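PDB 2IVF: ethylbenzene dehydrogenase beta-subunit, which belongs to the ferredoxin-like iron-sulfur subunits, holding three iron/sulfur clusters (SF4) and one Fe3-S4 cluster, and probably serves as an electron-transfer chain. Local coordinates for residues 52-58 / 128-134; 63-67 / 86-92. One frame throughout, in Å; residues are numbered along the deposited sequence.

Contact 1: residues 52-58 / 128-134; sequences RWNNVTT and YNWDEDQ. With SF4 (iron/sulfur cluster), chain U.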
ATOM      1  N   ARG B  52      17.667   4.188  -5.484  1.00 23.79           N
ATOM      2  CA  ARG B  52      16.580   3.296  -5.883  1.00 23.96           C
ATOM      3  C   ARG B  52      16.956   2.707  -7.204  1.00 24.72           C
ATOM      4  O   ARG B  52      16.523   3.161  -8.269  1.00 24.51           O
ATOM      5  CB  ARG B  52      15.236   4.052  -5.953  1.00 24.49           C
ATOM      6  CG  ARG B  52      14.638   4.326  -4.600  1.00 24.23           C
ATOM      7  CD  ARG B  52      15.163   5.643  -4.034  1.00 27.44           C
ATOM      8  NE  ARG B  52      14.553   5.949  -2.737  1.00 23.29           N
ATOM      9  CZ  ARG B  52      14.779   7.066  -2.077  1.00 21.73           C
ATOM     10  NH1 ARG B  52      15.624   7.955  -2.557  1.00 23.16           N
ATOM     11  NH2 ARG B  52      14.179   7.307  -0.924  1.00 23.50           N
ATOM     12  N   TRP B  53      17.813   1.699  -7.130  1.00 23.94           N
ATOM     13  CA  TRP B  53      18.324   1.042  -8.333  1.00 24.15           C
ATOM     14  C   TRP B  53      17.143   0.527  -9.125  1.00 24.00           C
ATOM     15  O   TRP B  53      17.120   0.671 -10.324  1.00 24.90           O
ATOM     16  CB  TRP B  53      19.251  -0.100  -8.012  1.00 22.52           C
ATOM     17  CG  TRP B  53      20.513   0.236  -7.311  1.00 22.26           C
ATOM     18  CD1 TRP B  53      21.097   1.469  -7.149  1.00 22.95           C
ATOM     19  CD2 TRP B  53      21.430  -0.714  -6.754  1.00 23.00           C
ATOM     20  NE1 TRP B  53      22.286   1.335  -6.521  1.00 24.35           N
ATOM     21  CE2 TRP B  53      22.532   0.011  -6.274  1.00 23.82           C
ATOM     22  CE3 TRP B  53      21.427  -2.113  -6.636  1.00 23.41           C
ATOM     23  CZ2 TRP B  53      23.591  -0.599  -5.629  1.00 19.55           C
ATOM     24  CZ3 TRP B  53      22.479  -2.720  -6.044  1.00 23.25           C
ATOM     25  CH2 TRP B  53      23.567  -1.969  -5.547  1.00 22.59           C
ATOM     26  N   ASN B  54      16.145  -0.039  -8.445  1.00 24.79           N
ATOM     27  CA  ASN B  54      14.865  -0.257  -9.043  1.00 24.28           C
ATOM     28  C   ASN B  54      14.011   0.887  -8.581  1.00 24.81           C
ATOM     29  O   ASN B  54      13.873   1.134  -7.367  1.00 22.13           O
ATOM     30  CB  ASN B  54      14.202  -1.565  -8.609  1.00 25.04           C
ATOM     31  CG  ASN B  54      12.840  -1.719  -9.235  1.00 24.95           C
ATOM     32  OD1 ASN B  54      12.681  -2.465 -10.181  1.00 26.41           O
ATOM     33  ND2 ASN B  54      11.842  -0.954  -8.736  1.00 22.41           N
ATOM     34  N   ASN B  55      13.508   1.637  -9.552  1.00 23.86           N
ATOM     35  CA  ASN B  55      12.681   2.778  -9.235  1.00 23.71           C
ATOM     36  C   ASN B  55      11.361   2.721  -9.985  1.00 24.36           C
ATOM     37  O   ASN B  55      11.290   2.215 -11.104  1.00 24.35           O
ATOM     38  CB  ASN B  55      13.405   4.099  -9.515  1.00 23.35           C
ATOM     39  CG  ASN B  55      14.017   4.150 -10.856  1.00 22.54           C
ATOM     40  OD1 ASN B  55      15.192   3.741 -11.033  1.00 26.51           O
ATOM     41  ND2 ASN B  55      13.303   4.687 -11.800  1.00 16.88           N
ATOM     42  N   VAL B  56      10.325   3.243  -9.362  1.00 23.70           N
ATOM     43  CA  VAL B  56       9.003   3.272 -10.006  1.00 23.92           C
ATOM     44  C   VAL B  56       8.357   4.605  -9.807  1.00 23.79           C
ATOM     45  O   VAL B  56       8.227   5.067  -8.685  1.00 23.62           O
ATOM     46  CB  VAL B  56       8.045   2.186  -9.491  1.00 23.76           C
ATOM     47  CG1 VAL B  56       6.818   2.189 -10.343  1.00 22.72           C
ATOM     48  CG2 VAL B  56       8.676   0.797  -9.465  1.00 23.25           C
ATOM     49  N   THR B  57       8.015   5.279 -10.903  1.00 25.10           N
ATOM     50  CA  THR B  57       7.357   6.564 -10.777  1.00 24.30           C
ATOM     51  C   THR B  57       6.183   6.639 -11.717  1.00 24.39           C
ATOM     52  O   THR B  57       6.013   5.816 -12.596  1.00 23.22           O
ATOM     53  CB  THR B  57       8.333   7.729 -11.088  1.00 24.72           C
ATOM     54  OG1 THR B  57       8.886   7.545 -12.395  1.00 24.25           O
ATOM     55  CG2 THR B  57       9.488   7.795 -10.020  1.00 23.56           C
ATOM     56  N   THR B  58       5.400   7.674 -11.539  1.00 24.28           N
ATOM     57  CA  THR B  58       4.186   7.848 -12.333  1.00 24.57           C
ATOM     58  C   THR B  58       4.593   8.595 -13.611  1.00 24.27           C
ATOM     59  O   THR B  58       5.468   9.477 -13.584  1.00 24.52           O
ATOM     60  CB  THR B  58       3.085   8.572 -11.525  1.00 24.35           C
ATOM     61  OG1 THR B  58       2.747   7.772 -10.364  1.00 23.65           O
ATOM     62  CG2 THR B  58       1.793   8.860 -12.375  1.00 24.22           C
ATOM     63  N   TYR B 128      11.757  11.023  -3.548  1.00 24.07           N
ATOM     64  CA  TYR B 128      11.464   9.854  -4.364  1.00 24.05           C
ATOM     65  C   TYR B 128       9.945   9.752  -4.531  1.00 24.42           C
ATOM     66  O   TYR B 128       9.215   9.793  -3.533  1.00 25.30           O
ATOM     67  CB  TYR B 128      11.981   8.594  -3.663  1.00 24.48           C
ATOM     68  CG  TYR B 128      11.626   7.353  -4.443  1.00 24.16           C
ATOM     69  CD1 TYR B 128      12.202   7.099  -5.667  1.00 24.92           C
ATOM     70  CD2 TYR B 128      10.623   6.506  -4.013  1.00 25.05           C
ATOM     71  CE1 TYR B 128      11.840   5.976  -6.417  1.00 26.53           C
ATOM     72  CE2 TYR B 128      10.255   5.377  -4.732  1.00 22.97           C
ATOM     73  CZ  TYR B 128      10.847   5.134  -5.956  1.00 23.32           C
ATOM     74  OH  TYR B 128      10.480   4.016  -6.664  1.00 23.60           O
ATOM     75  N   ASN B 129       9.480   9.639  -5.777  1.00 24.47           N
ATOM     76  CA  ASN B 129       8.084   9.366  -6.073  1.00 24.55           C
ATOM     77  C   ASN B 129       7.156  10.467  -5.561  1.00 24.68           C
ATOM     78  O   ASN B 129       6.000  10.236  -5.229  1.00 25.20           O
ATOM     79  CB  ASN B 129       7.682   8.001  -5.485  1.00 25.35           C
ATOM     80  CG  ASN B 129       6.431   7.459  -6.111  1.00 24.02           C
ATOM     81  OD1 ASN B 129       6.142   7.785  -7.264  1.00 24.03           O
ATOM     82  ND2 ASN B 129       5.651   6.668  -5.365  1.00 23.97           N
ATOM     83  N   TRP B 130       7.680  11.686  -5.538  1.00 24.60           N
ATOM     84  CA  TRP B 130       6.933  12.838  -4.976  1.00 23.91           C
ATOM     85  C   TRP B 130       5.715  13.125  -5.852  1.00 24.30           C
ATOM     86  O   TRP B 130       4.657  13.565  -5.336  1.00 23.20           O
ATOM     87  CB  TRP B 130       7.848  14.052  -4.976  1.00 23.86           C
ATOM     88  CG  TRP B 130       7.303  15.255  -4.347  1.00 23.73           C
ATOM     89  CD1 TRP B 130       6.650  16.264  -4.944  1.00 23.29           C
ATOM     90  CD2 TRP B 130       7.433  15.612  -2.963  1.00 22.96           C
ATOM     91  NE1 TRP B 130       6.343  17.229  -4.014  1.00 24.44           N
ATOM     92  CE2 TRP B 130       6.804  16.841  -2.791  1.00 22.93           C
ATOM     93  CE3 TRP B 130       8.019  14.991  -1.856  1.00 23.34           C
ATOM     94  CZ2 TRP B 130       6.742  17.495  -1.548  1.00 23.96           C
ATOM     95  CZ3 TRP B 130       7.883  15.596  -0.599  1.00 23.49           C
ATOM     96  CH2 TRP B 130       7.278  16.842  -0.464  1.00 24.78           C
ATOM     97  N   ASP B 131       5.880  12.908  -7.157  1.00 23.12           N
ATOM     98  CA  ASP B 131       4.809  13.190  -8.134  1.00 23.25           C
ATOM     99  C   ASP B 131       3.935  11.982  -8.457  1.00 23.95           C
ATOM    100  O   ASP B 131       3.263  11.910  -9.506  1.00 23.55           O
ATOM    101  CB  ASP B 131       5.302  13.933  -9.396  1.00 23.61           C
ATOM    102  CG  ASP B 131       6.349  13.177 -10.195  1.00 23.78           C
ATOM    103  OD1 ASP B 131       6.774  12.065  -9.811  1.00 25.83           O
ATOM    104  OD2 ASP B 131       6.726  13.753 -11.238  1.00 25.16           O
ATOM    105  N   GLU B 132       3.883  11.095  -7.475  1.00 23.45           N
ATOM    106  CA  GLU B 132       3.038   9.939  -7.506  1.00 24.01           C
ATOM    107  C   GLU B 132       1.591  10.281  -7.854  1.00 23.98           C
ATOM    108  O   GLU B 132       1.002  11.188  -7.267  1.00 24.27           O
ATOM    109  CB  GLU B 132       3.110   9.219  -6.165  1.00 23.68           C
ATOM    110  CG  GLU B 132       2.461   7.836  -6.144  1.00 24.10           C
ATOM    111  CD  GLU B 132       2.650   7.144  -4.828  1.00 26.43           C
ATOM    112  OE1 GLU B 132       2.721   7.847  -3.795  1.00 28.29           O
ATOM    113  OE2 GLU B 132       2.685   5.906  -4.824  1.00 24.98           O
ATOM    114  N   ASP B 133       1.042   9.501  -8.778  1.00 22.73           N
ATOM    115  CA  ASP B 133      -0.406   9.504  -9.099  1.00 23.28           C
ATOM    116  C   ASP B 133      -0.851  10.812  -9.725  1.00 23.71           C
ATOM    117  O   ASP B 133      -2.027  11.115  -9.743  1.00 25.65           O
ATOM    118  CB  ASP B 133      -1.276   9.178  -7.853  1.00 23.85           C
ATOM    119  CG  ASP B 133      -1.387   7.671  -7.570  1.00 23.21           C
ATOM    120  OD1 ASP B 133      -0.589   6.879  -8.130  1.00 26.18           O
ATOM    121  OD2 ASP B 133      -2.300   7.282  -6.778  1.00 26.14           O
ATOM    122  N   GLN B 134       0.079  11.580 -10.289  1.00 24.46           N
ATOM    123  CA  GLN B 134      -0.286  12.862 -10.812  1.00 24.67           C
ATOM    124  C   GLN B 134      -0.466  12.761 -12.311  1.00 24.55           C
ATOM    125  O   GLN B 134      -1.580  12.977 -12.808  1.00 25.04           O
ATOM    126  CB  GLN B 134       0.693  13.946 -10.391  1.00 25.09           C
ATOM    127  CG  GLN B 134       0.601  14.205  -8.904  1.00 24.89           C
ATOM    128  CD  GLN B 134       1.700  15.081  -8.358  1.00 26.76           C
ATOM    129  OE1 GLN B 134       2.284  14.789  -7.323  1.00 29.51           O
ATOM    130  NE2 GLN B 134       1.899  16.209  -8.975  1.00 28.83           N
TER
HETATM  131 FE1  SF4 U1359      19.024  -4.467 -10.208  1.00 24.74          FE
HETATM  132 FE2  SF4 U1359      18.082  -4.125  -7.779  1.00 24.78          FE
HETATM  133 FE3  SF4 U1359      16.538  -5.279  -9.653  1.00 26.01          FE
HETATM  134 FE4  SF4 U1359      18.591  -6.690  -8.634  1.00 23.99          FE
HETATM  135  S1  SF4 U1359      16.726  -5.990  -7.497  1.00 24.55           S
HETATM  136  S2  SF4 U1359      18.119  -6.453 -10.849  1.00 24.48           S
HETATM  137  S3  SF4 U1359      20.158  -5.008  -8.259  1.00 23.52           S
HETATM  138  S4  SF4 U1359      17.331  -3.075  -9.616  1.00 24.40           S
HETATM  139  O   HOH W   1       4.226   6.295  -8.806  1.00 13.13           O
HETATM  140  O   HOH W   2       5.901   9.466  -9.438  1.00 17.49           O
HETATM  141  O   HOH W   3       7.470  10.856 -12.178  1.00 19.68           O
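Two groups grip Tyr128 OH: it accepts Val56 N at 2.8 Å in a nearly straight bond (N-H...O 169°), and it bonds to Gln32 OE1, whose amide NE2 in turn reaches Val56 O. Arg52 lies over one face of the Tyr128 ring, with CG 4.0 Å from the ring centroid as a CH-pi contact. A bend at chi2 (88°) carries the arginine chain on past the ring, so that its guanidinium, whose plane is 7° from that of the ring, has Tyr128 CB over the centre of one face; Arg52 NH1 then bonds to Asp93 O. Asn129 CB backs the opposite ring face. At the far end Thr58 OG1 accepts Asp133 N at 2.9 Å and bonds to water 1, which also donates to Asn129 OD1. Water 2 accepts Thr58 N at 2.8 Å. On the 128-134 side, Glu132 and Asp133 pair with Arg851 of the alpha-subunit. Toward the clusters, Trp53 brings its ring edge to one SF4, CE3 lying 3.6 Å from S3, while Val56 touches another. Since Asn55 and Thr57 bond to strand 141-149, the alternate amides of Val56 and Thr58 face the loop; a phenol and a water satisfy them, which implies that the edge of this strand, which lines a cluster pocket at Val56, is probably capped by side chain and water rather than by another strand of this chain.

Contact 2: residues 63-67 / 86-92; sequences GYPRD and PTLIDSG
The guanidinium of Arg66 meets Asp90 at its edge and Ile89 over one face. Asp90 OD1 lies almost in the guanidinium plane and takes both NE, at 2.8 Å, and NH2, at 2.9 Å, in a side-on salt bridge. The two nitrogens come to that oxygen differently: NE meets it nearly in line with the C-O bond, NH2 from above the carboxylate plane, and the two flat groups are 63° apart. Ile89 CG2 sits 3.7 Å from Arg66 NH2, and Trp126 adds a cation-pi contact. The bend at chi3 (53°) in an otherwise extended arginine chain turns NE back to the carboxylate. At the Tyr64 ring, Ser91 O lies at the edge near the ring plane, 3.1 Å from CE1.

Asp90 is anchored from its own segment as well. Thr87 N donates to Asp90 OD2 at 3.0 Å, which, with the Arg66 bonds to OD1, restrains the rotation of the carboxylate. Asp90 N returns a bond to Thr87 OG1, an ST motif at the start of a turn with helical backbone angles. Thr87 O takes both Ser91 N and Ser91 OG, from opposite faces of its plane. Alongside the salt bridge, Arg66 N donates to Asp90 O at 2.8 Å, a backbone tie placed directly after Pro65, whose preceding peptide bond is cis. Pro65 CB packs on Pro86 CB at 4.2 Å.

Segment 63-67 lies in the loop after strand 55-59 and folds back on it, the Tyr64 side chain touching Asn55 and Thr57 and its OH bonding to Arg52 N; segment 86-92 lies in the loop between strand 79-80 and helix 99-104, so the contact joins two connecting loops, one of them packed against strand 55-59.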
ATOM      1  N   GLY B  63      10.074  11.670 -13.273  1.00 26.55           N
ATOM      2  CA  GLY B  63      10.849  10.461 -13.266  1.00 25.83           C
ATOM      3  C   GLY B  63      11.840  10.435 -12.123  1.00 26.09           C
ATOM      4  O   GLY B  63      11.702  11.146 -11.114  1.00 26.71           O
ATOM      5  N   TYR B  64      12.819   9.562 -12.275  1.00 23.96           N
ATOM      6  CA  TYR B  64      13.772   9.290 -11.237  1.00 24.20           C
ATOM      7  C   TYR B  64      15.123   9.003 -11.863  1.00 24.58           C
ATOM      8  O   TYR B  64      15.194   8.184 -12.730  1.00 27.49           O
ATOM      9  CB  TYR B  64      13.366   8.085 -10.404  1.00 24.38           C
ATOM     10  CG  TYR B  64      14.416   7.785  -9.346  1.00 23.66           C
ATOM     11  CD1 TYR B  64      14.451   8.488  -8.179  1.00 23.72           C
ATOM     12  CD2 TYR B  64      15.440   6.893  -9.588  1.00 23.93           C
ATOM     13  CE1 TYR B  64      15.393   8.254  -7.223  1.00 24.65           C
ATOM     14  CE2 TYR B  64      16.396   6.645  -8.640  1.00 25.76           C
ATOM     15  CZ  TYR B  64      16.389   7.334  -7.455  1.00 23.56           C
ATOM     16  OH  TYR B  64      17.385   7.089  -6.517  1.00 24.45           O
ATOM     17  N   PRO B  65      16.184   9.697 -11.450  1.00 26.07           N
ATOM     18  CA  PRO B  65      16.125  10.878 -10.631  1.00 25.71           C
ATOM     19  C   PRO B  65      15.295  11.938 -11.328  1.00 25.50           C
ATOM     20  O   PRO B  65      15.032  11.836 -12.537  1.00 24.96           O
ATOM     21  CB  PRO B  65      17.578  11.335 -10.537  1.00 26.77           C
ATOM     22  CG  PRO B  65      18.367  10.131 -10.850  1.00 26.22           C
ATOM     23  CD  PRO B  65      17.568   9.295 -11.760  1.00 26.42           C
ATOM     24  N   ARG B  66      14.884  12.921 -10.549  1.00 24.81           N
ATOM     25  CA  ARG B  66      14.156  14.072 -11.037  1.00 25.14           C
ATOM     26  C   ARG B  66      14.755  14.657 -12.318  1.00 24.90           C
ATOM     27  O   ARG B  66      15.921  15.018 -12.363  1.00 25.14           O
ATOM     28  CB  ARG B  66      14.138  15.147  -9.971  1.00 24.78           C
ATOM     29  CG  ARG B  66      13.246  16.343 -10.322  1.00 26.17           C
ATOM     30  CD  ARG B  66      13.088  17.284  -9.162  1.00 27.63           C
ATOM     31  NE  ARG B  66      14.336  17.742  -8.566  1.00 29.93           N
ATOM     32  CZ  ARG B  66      14.419  18.671  -7.614  1.00 34.41           C
ATOM     33  NH1 ARG B  66      13.322  19.300  -7.153  1.00 34.37           N
ATOM     34  NH2 ARG B  66      15.609  19.027  -7.153  1.00 33.28           N
ATOM     35  N   ASP B  67      13.903  14.758 -13.333  1.00 25.23           N
ATOM     36  CA  ASP B  67      14.206  15.363 -14.590  1.00 24.86           C
ATOM     37  C   ASP B  67      15.395  14.697 -15.231  1.00 24.14           C
ATOM     38  O   ASP B  67      16.142  15.355 -15.891  1.00 23.38           O
ATOM     39  CB  ASP B  67      14.405  16.880 -14.440  1.00 26.02           C
ATOM     40  CG  ASP B  67      13.087  17.620 -14.200  1.00 29.45           C
ATOM     41  OD1 ASP B  67      12.036  17.086 -14.566  1.00 35.45           O
ATOM     42  OD2 ASP B  67      13.109  18.736 -13.658  1.00 35.32           O
ATOM     43  N   PRO B  86      23.039  14.587 -10.901  1.00 25.00           N
ATOM     44  CA  PRO B  86      21.936  14.762  -9.987  1.00 25.34           C
ATOM     45  C   PRO B  86      22.368  15.057  -8.568  1.00 25.76           C
ATOM     46  O   PRO B  86      23.444  14.628  -8.107  1.00 26.51           O
ATOM     47  CB  PRO B  86      21.231  13.410 -10.001  1.00 24.96           C
ATOM     48  CG  PRO B  86      21.841  12.646 -11.056  1.00 26.61           C
ATOM     49  CD  PRO B  86      23.154  13.202 -11.358  1.00 24.67           C
ATOM     50  N   THR B  87      21.479  15.744  -7.871  1.00 25.59           N
ATOM     51  CA  THR B  87      21.676  16.057  -6.477  1.00 25.68           C
ATOM     52  C   THR B  87      21.023  14.962  -5.642  1.00 24.85           C
ATOM     53  O   THR B  87      20.335  14.076  -6.171  1.00 24.42           O
ATOM     54  CB  THR B  87      21.019  17.391  -6.155  1.00 25.52           C
ATOM     55  OG1 THR B  87      19.627  17.252  -6.467  1.00 28.06           O
ATOM     56  CG2 THR B  87      21.663  18.574  -6.957  1.00 25.35           C
ATOM     57  N   LEU B  88      21.252  15.005  -4.324  1.00 24.91           N
ATOM     58  CA  LEU B  88      20.626  14.084  -3.398  1.00 25.27           C
ATOM     59  C   LEU B  88      19.109  14.172  -3.504  1.00 25.54           C
ATOM     60  O   LEU B  88      18.398  13.145  -3.512  1.00 23.35           O
ATOM     61  CB  LEU B  88      21.031  14.403  -1.960  1.00 25.97           C
ATOM     62  CG  LEU B  88      20.421  13.530  -0.858  1.00 25.85           C
ATOM     63  CD1 LEU B  88      20.471  12.081  -1.282  1.00 26.66           C
ATOM     64  CD2 LEU B  88      21.131  13.767   0.489  1.00 26.13           C
ATOM     65  N   ILE B  89      18.618  15.413  -3.583  1.00 23.91           N
ATOM     66  CA  ILE B  89      17.172  15.626  -3.726  1.00 24.58           C
ATOM     67  C   ILE B  89      16.686  15.062  -5.041  1.00 24.16           C
ATOM     68  O   ILE B  89      15.696  14.332  -5.049  1.00 24.68           O
ATOM     69  CB  ILE B  89      16.755  17.109  -3.550  1.00 24.04           C
ATOM     70  CG1 ILE B  89      17.009  17.538  -2.106  1.00 24.28           C
ATOM     71  CG2 ILE B  89      15.249  17.344  -3.844  1.00 22.26           C
ATOM     72  CD1 ILE B  89      17.073  19.024  -1.965  1.00 25.04           C
ATOM     73  N   ASP B  90      17.389  15.345  -6.138  1.00 24.31           N
ATOM     74  CA  ASP B  90      17.019  14.778  -7.451  1.00 24.81           C
ATOM     75  C   ASP B  90      16.908  13.254  -7.344  1.00 24.72           C
ATOM     76  O   ASP B  90      16.056  12.625  -7.987  1.00 25.67           O
ATOM     77  CB  ASP B  90      18.060  15.082  -8.535  1.00 24.85           C
ATOM     78  CG  ASP B  90      18.113  16.523  -8.957  1.00 26.31           C
ATOM     79  OD1 ASP B  90      17.091  17.227  -8.882  1.00 27.71           O
ATOM     80  OD2 ASP B  90      19.208  16.948  -9.410  1.00 25.85           O
ATOM     81  N   SER B  91      17.788  12.661  -6.519  1.00 25.25           N
ATOM     82  CA  SER B  91      17.906  11.241  -6.379  1.00 25.67           C
ATOM     83  C   SER B  91      16.954  10.685  -5.341  1.00 25.31           C
ATOM     84  O   SER B  91      17.081   9.543  -4.905  1.00 25.58           O
ATOM     85  CB  SER B  91      19.364  10.884  -6.057  1.00 26.74           C
ATOM     86  OG  SER B  91      20.209  11.431  -7.066  1.00 29.28           O
ATOM     87  N   GLY B  92      16.015  11.513  -4.909  1.00 24.87           N
ATOM     88  CA  GLY B  92      14.923  11.046  -4.061  1.00 24.98           C
ATOM     89  C   GLY B  92      15.113  11.325  -2.579  1.00 24.74           C
ATOM     90  O   GLY B  92      14.221  11.037  -1.785  1.00 24.84           O
TER

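Overall arrangement
Both contacts are buried, with centres about 10 Å apart, and contact 2 is nested inside the chain loop that contact 1 closes. Contact 1 lies nearer the middle of the chain, about 10 Å from its centre against about 14 Å, and it alone includes a regular strand and residues of the SF4 pockets. Contact 2 joins loop to loop. Their chemistry differs accordingly: the bonds across contact 1 use hydroxyls and waters while its acidic Glu132 and Asp133 turn to the alpha-subunit, whereas contact 2 keeps its salt bridge between its own segments. They meet directly, Tyr128 N lying 3.0 Å from Gly92 O in a probable hydrogen bond, and the rings of Tyr128 and Tyr64 pack edge-to-face between them.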